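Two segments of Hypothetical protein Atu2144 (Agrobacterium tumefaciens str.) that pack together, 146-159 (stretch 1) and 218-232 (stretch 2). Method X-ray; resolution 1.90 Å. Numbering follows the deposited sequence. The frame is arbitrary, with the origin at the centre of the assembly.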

# COMPACT_ATOMS: atom_id res chain seq x y z
N ARG A 146 -18.28 21.43 -6.14
CA ARG A 146 -18.33 21.14 -7.55
C ARG A 146 -18.77 19.73 -7.81
O ARG A 146 -18.47 18.87 -7.07
N LYS A 147 -19.47 19.53 -8.89
CA LYS A 147 -19.79 18.20 -9.38
C LYS A 147 -18.49 17.50 -9.83
O LYS A 147 -17.59 18.14 -10.38
N VAL A 148 -18.37 16.22 -9.49
CA VAL A 148 -17.27 15.37 -9.97
C VAL A 148 -17.85 14.13 -10.65
O VAL A 148 -18.72 13.47 -10.08
N VAL A 149 -17.41 13.88 -11.88
CA VAL A 149 -17.84 12.72 -12.65
C VAL A 149 -16.55 11.96 -12.96
O VAL A 149 -15.65 12.46 -13.65
N VAL A 150 -16.44 10.75 -12.41
CA VAL A 150 -15.17 10.00 -12.49
C VAL A 150 -15.21 9.15 -13.73
O VAL A 150 -16.03 8.26 -13.85
N VAL A 151 -14.27 9.40 -14.65
CA VAL A 151 -14.29 8.69 -15.92
C VAL A 151 -12.92 8.11 -16.13
O VAL A 151 -11.95 8.86 -16.24
N THR A 152 -12.82 6.79 -16.17
CA THR A 152 -11.54 6.13 -16.48
C THR A 152 -11.49 5.68 -17.95
O THR A 152 -12.51 5.29 -18.56
N ILE A 153 -10.29 5.75 -18.52
CA ILE A 153 -10.09 5.48 -19.95
C ILE A 153 -9.09 4.35 -20.14
O ILE A 153 -7.94 4.44 -19.69
N HIS A 154 -9.54 3.32 -20.85
CA HIS A 154 -8.78 2.10 -21.07
C HIS A 154 -8.87 1.69 -22.55
O HIS A 154 -9.82 2.07 -23.26
N SER A 155 -7.90 0.89 -22.99
CA SER A 155 -8.02 0.18 -24.27
C SER A 155 -7.77 -1.29 -24.06
O SER A 155 -7.15 -1.72 -23.05
N PHE A 156 -8.27 -2.07 -25.01
CA PHE A 156 -8.18 -3.50 -24.95
C PHE A 156 -7.80 -4.07 -26.30
O PHE A 156 -8.04 -3.48 -27.35
N THR A 157 -7.15 -5.21 -26.23
CA THR A 157 -6.60 -5.89 -27.38
C THR A 157 -7.72 -6.58 -28.20
O THR A 157 -8.65 -7.14 -27.64
N PRO A 158 -7.66 -6.48 -29.54
CA PRO A 158 -8.72 -7.11 -30.35
C PRO A 158 -8.81 -8.64 -30.28
O PRO A 158 -9.89 -9.17 -30.44
N VAL A 159 -7.69 -9.34 -30.10
CA VAL A 159 -7.72 -10.80 -29.96
C VAL A 159 -7.35 -11.19 -28.52
O VAL A 159 -6.29 -10.78 -28.02
N GLY A 218 -20.65 8.60 -3.88
CA GLY A 218 -21.89 8.69 -4.65
C GLY A 218 -21.78 9.40 -5.98
O GLY A 218 -22.77 9.91 -6.53
N LEU A 219 -20.56 9.44 -6.52
CA LEU A 219 -20.27 10.21 -7.70
C LEU A 219 -20.64 9.44 -8.96
O LEU A 219 -20.43 8.22 -9.04
N LEU A 220 -21.16 10.16 -9.95
CA LEU A 220 -21.38 9.58 -11.25
C LEU A 220 -20.03 9.08 -11.77
O LEU A 220 -18.98 9.69 -11.53
N ASN A 221 -20.06 7.97 -12.48
CA ASN A 221 -18.83 7.37 -12.91
C ASN A 221 -19.01 6.37 -14.01
O ASN A 221 -20.06 5.79 -14.17
N VAL A 222 -17.95 6.16 -14.76
CA VAL A 222 -17.96 5.12 -15.77
C VAL A 222 -16.52 4.78 -16.12
O VAL A 222 -15.60 5.58 -16.00
N MET A 223 -16.33 3.57 -16.60
CA MET A 223 -15.06 3.13 -17.13
C MET A 223 -15.29 2.83 -18.59
O MET A 223 -16.22 2.11 -18.93
N ILE A 224 -14.48 3.43 -19.45
CA ILE A 224 -14.62 3.31 -20.87
C ILE A 224 -13.47 2.44 -21.42
O ILE A 224 -12.30 2.75 -21.22
N GLU A 225 -13.84 1.39 -22.13
CA GLU A 225 -12.93 0.50 -22.82
C GLU A 225 -13.06 0.73 -24.34
O GLU A 225 -14.16 0.73 -24.86
N ILE A 226 -11.93 0.92 -25.01
CA ILE A 226 -11.88 1.13 -26.45
C ILE A 226 -10.99 0.06 -27.07
O ILE A 226 -9.83 -0.10 -26.66
N ARG A 227 -11.48 -0.66 -28.07
CA ARG A 227 -10.65 -1.67 -28.71
C ARG A 227 -9.46 -0.97 -29.39
O ARG A 227 -9.65 0.01 -30.12
N ASN A 228 -8.23 -1.45 -29.16
CA ASN A 228 -7.08 -0.55 -29.38
C ASN A 228 -6.78 -0.26 -30.85
O ASN A 228 -6.18 0.75 -31.16
N ASP A 229 -7.24 -1.13 -31.75
CA ASP A 229 -7.12 -0.88 -33.21
C ASP A 229 -7.87 0.35 -33.70
O ASP A 229 -7.53 0.92 -34.73
N LEU A 230 -8.86 0.79 -32.93
CA LEU A 230 -9.67 1.94 -33.28
C LEU A 230 -8.97 3.24 -32.91
O LEU A 230 -9.41 4.32 -33.29
N ILE A 231 -7.90 3.16 -32.14
CA ILE A 231 -7.22 4.38 -31.70
C ILE A 231 -5.72 4.30 -31.91
O ILE A 231 -4.93 4.72 -31.05
N ALA A 232 -5.34 3.81 -33.09
CA ALA A 232 -3.93 3.50 -33.35
C ALA A 232 -3.12 4.67 -33.90
O ALA A 232 -1.90 4.61 -33.87

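The strand of stretch 1, 149-156, and the strand of stretch 2, which ends at 227, run side by side in parallel, their axes 30° apart. Main-chain hydrogen bonds set the register, beginning with Val150 N to Leu220 O at 2.9 Å. The last, from Asn228 N to Phe156 O, spans 2.7 Å. Side chains therefore meet as neighbours on the two faces of a sheet.

One face carries Val149, Val151, Ile153 and Ser155 beside Leu220, Val222, Ile224 and Ile226. It is mostly aliphatic. Val149 (t) sets CG1 4.1 Å from Leu220 CB. Val151 (t) is a small bump between two partners. Its CG1 lies 4.0 Å from Val222 CG1 and 3.8 Å from Ile224 CD1. Ile224 (m, t) extends its CD1 to that methyl and also to Ile153 CD1, at 4.0 Å. Ile153 is m, m, and the bend brings its end closer to the other strand. Ile226 (m, t) touches it more loosely, with CD1 4.5 Å from Ile153 CG2.

At the start of the pair, Leu219 (m, t) points toward stretch 1. Its CD1 fits beside two valines, 4.0 Å from Val148 CG1 and 3.9 Å from Val150 CG2. Leu220 (m, t) is flanked by the extended, all-t chain of Lys147, whose CE comes 4.0 Å from Leu220 CD1. Water 1 bridges the two main chains here. It donates to Val148 O at 2.6 Å and accepts from Leu220 N at 2.9 Å.

The other face holds Val150, Thr152, His154 and Phe156 beside Asn221, Met223, Glu225 and Arg227. Met223 is t, t, t, long enough to pass Thr152 and reach the histidine. Its CG lies 3.2 Å from Thr152 OG1 (Thr152 is p). Its CE lies over one face of the His154 ring in a CH-pi contact, 3.7 Å from the centroid and almost on the normal. Glu225 (m, m) folds back toward stretch 1. Its OE1 sits 3.3 Å from His154 CB and 3.3 Å from Phe156 CD1, at the edge of the phenyl ring. The carboxylate thus occupies the hollow between the two aromatic residues.

Phe156 (p) loses the most surface to the other stretch. Its ring leans across the neighbouring strand, and Arg227 CB lies over one face, 3.9 Å from the centroid. Arg227 (t, t, p) is held in place by a salt bridge, with NE 2.7 Å from Asp229 OD1. Pro158 packs on its aliphatic part, CB to Arg227 CD being 4.0 Å. The proline CG also meets Asp229 OD1 at 3.5 Å.

Asn228 (p) points toward stretch 1, and its CB lies 3.7 Å from Ser155 OG. Two waters extend its polar reach. Water 2 accepts from Asn228 ND2 at 2.9 Å and donates to Ser155 OG (p) at 3.0 Å. Water 4 accepts from Asn228 ND2 at 3.0 Å and lies 2.9 Å from Thr157 OG1. Ile231 (p, t) closes this end, its CD1 3.9 Å from Ser155 CB.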

# COMPACT_ATOMS: atom_id res chain seq x y z
CB ARG A 146 -16.99 21.38 -8.20
CG ARG A 146 -16.60 22.83 -8.20
CD ARG A 146 -15.52 23.23 -9.13
NE ARG A 146 -15.35 22.45 -10.32
CZ ARG A 146 -14.24 22.47 -11.03
NH1 ARG A 146 -13.24 23.21 -10.66
NH2 ARG A 146 -14.09 21.72 -12.10
CB LYS A 147 -20.79 18.34 -10.51
CG LYS A 147 -21.38 17.05 -11.11
CD LYS A 147 -22.31 17.43 -12.28
CE LYS A 147 -22.93 16.25 -12.97
NZ LYS A 147 -23.61 16.64 -14.25
CB VAL A 148 -16.35 14.87 -8.85
CG1 VAL A 148 -15.25 14.02 -9.45
CG2 VAL A 148 -15.79 16.06 -8.03
CB VAL A 149 -18.58 13.09 -13.97
CG1 VAL A 149 -18.94 11.83 -14.78
CG2 VAL A 149 -19.85 13.97 -13.73
CB VAL A 150 -14.93 9.14 -11.23
CG1 VAL A 150 -13.59 8.33 -11.32
CG2 VAL A 150 -14.95 10.04 -9.99
CB VAL A 151 -14.63 9.64 -17.10
CG1 VAL A 151 -14.57 8.86 -18.44
CG2 VAL A 151 -16.00 10.33 -16.89
CB THR A 152 -11.23 4.97 -15.53
OG1 THR A 152 -11.98 3.81 -15.90
CG2 THR A 152 -11.61 5.30 -14.08
CB ILE A 153 -9.53 6.74 -20.70
CG1 ILE A 153 -10.42 7.98 -20.48
CG2 ILE A 153 -9.30 6.45 -22.17
CD1 ILE A 153 -11.85 7.87 -20.99
CB HIS A 154 -9.34 0.95 -20.24
CG HIS A 154 -9.02 1.03 -18.77
ND1 HIS A 154 -9.57 1.98 -17.94
CD2 HIS A 154 -8.21 0.27 -18.00
CE1 HIS A 154 -9.12 1.79 -16.71
NE2 HIS A 154 -8.28 0.77 -16.73
CB SER A 155 -7.12 0.78 -25.39
OG SER A 155 -5.73 0.50 -25.21
CB PHE A 156 -9.47 -4.16 -24.40
CG PHE A 156 -10.70 -3.94 -25.25
CD1 PHE A 156 -11.48 -2.81 -25.10
CD2 PHE A 156 -11.11 -4.90 -26.18
CE1 PHE A 156 -12.65 -2.61 -25.88
CE2 PHE A 156 -12.28 -4.71 -26.97
CZ PHE A 156 -13.05 -3.57 -26.78
CB THR A 157 -5.52 -6.87 -26.89
OG1 THR A 157 -4.60 -7.15 -27.94
CG2 THR A 157 -6.15 -8.12 -26.36
CB PRO A 158 -8.40 -6.68 -31.78
CG PRO A 158 -7.39 -5.61 -31.69
CD PRO A 158 -6.69 -5.74 -30.37
CB VAL A 159 -6.74 -11.49 -30.94
CG1 VAL A 159 -6.66 -13.00 -30.65
CG2 VAL A 159 -7.15 -11.22 -32.39
CB LEU A 219 -18.76 10.52 -7.74
CG LEU A 219 -18.11 11.22 -6.55
CD1 LEU A 219 -16.58 11.40 -6.77
CD2 LEU A 219 -18.76 12.56 -6.26
CB LEU A 220 -21.97 10.60 -12.23
CG LEU A 220 -23.41 11.11 -12.00
CD1 LEU A 220 -23.76 12.31 -12.91
CD2 LEU A 220 -24.42 9.99 -12.19
CB ASN A 221 -18.14 6.69 -11.72
CG ASN A 221 -18.94 5.58 -11.14
OD1 ASN A 221 -19.91 5.80 -10.36
ND2 ASN A 221 -18.56 4.36 -11.48
CB VAL A 222 -18.74 5.57 -17.05
CG1 VAL A 222 -17.91 6.67 -17.84
CG2 VAL A 222 -19.06 4.40 -17.95
CB MET A 223 -14.61 1.90 -16.34
CG MET A 223 -13.44 1.10 -16.88
SD MET A 223 -12.85 -0.22 -15.76
CE MET A 223 -11.77 -0.97 -16.89
CB ILE A 224 -14.62 4.73 -21.58
CG1 ILE A 224 -15.79 5.56 -21.13
CG2 ILE A 224 -14.69 4.59 -23.08
CD1 ILE A 224 -15.71 6.95 -21.53
CB GLU A 225 -13.31 -0.94 -22.51
CG GLU A 225 -12.77 -1.46 -21.21
CD GLU A 225 -11.34 -1.86 -21.27
OE1 GLU A 225 -10.61 -1.45 -22.18
OE2 GLU A 225 -10.92 -2.59 -20.36
CB ILE A 226 -11.29 2.50 -26.76
CG1 ILE A 226 -12.04 3.59 -26.00
CG2 ILE A 226 -11.26 2.77 -28.27
CD1 ILE A 226 -11.24 4.87 -25.90
CB ARG A 227 -11.47 -2.53 -29.68
CG ARG A 227 -10.86 -3.89 -29.96
CD ARG A 227 -11.71 -4.68 -30.96
NE ARG A 227 -11.73 -4.01 -32.27
CZ ARG A 227 -12.69 -4.12 -33.18
NH1 ARG A 227 -13.76 -4.87 -32.98
NH2 ARG A 227 -12.58 -3.45 -34.32
CB ASN A 228 -5.82 -0.96 -28.58
CG ASN A 228 -5.13 -2.19 -29.12
OD1 ASN A 228 -5.03 -2.38 -30.33
ND2 ASN A 228 -4.60 -3.05 -28.19
CB ASP A 229 -7.55 -2.12 -34.02
CG ASP A 229 -8.98 -2.49 -33.79
OD1 ASP A 229 -9.33 -2.82 -32.65
OD2 ASP A 229 -9.77 -2.47 -34.76
CB LEU A 230 -11.03 1.86 -32.58
CG LEU A 230 -11.92 0.67 -32.92
CD1 LEU A 230 -13.10 0.60 -31.93
CD2 LEU A 230 -12.39 0.74 -34.37
CB ILE A 231 -7.60 4.73 -30.24
CG1 ILE A 231 -7.30 3.54 -29.31
CG2 ILE A 231 -9.09 5.15 -30.17
CD1 ILE A 231 -7.63 3.80 -27.84
CB ALA A 232 -3.83 2.29 -34.27
O HOH W 1 -21.29 13.00 -9.71
O HOH W 2 -4.98 -2.42 -25.38
O HOH W 3 -7.81 -3.24 -21.16
O HOH W 4 -2.69 -5.27 -29.03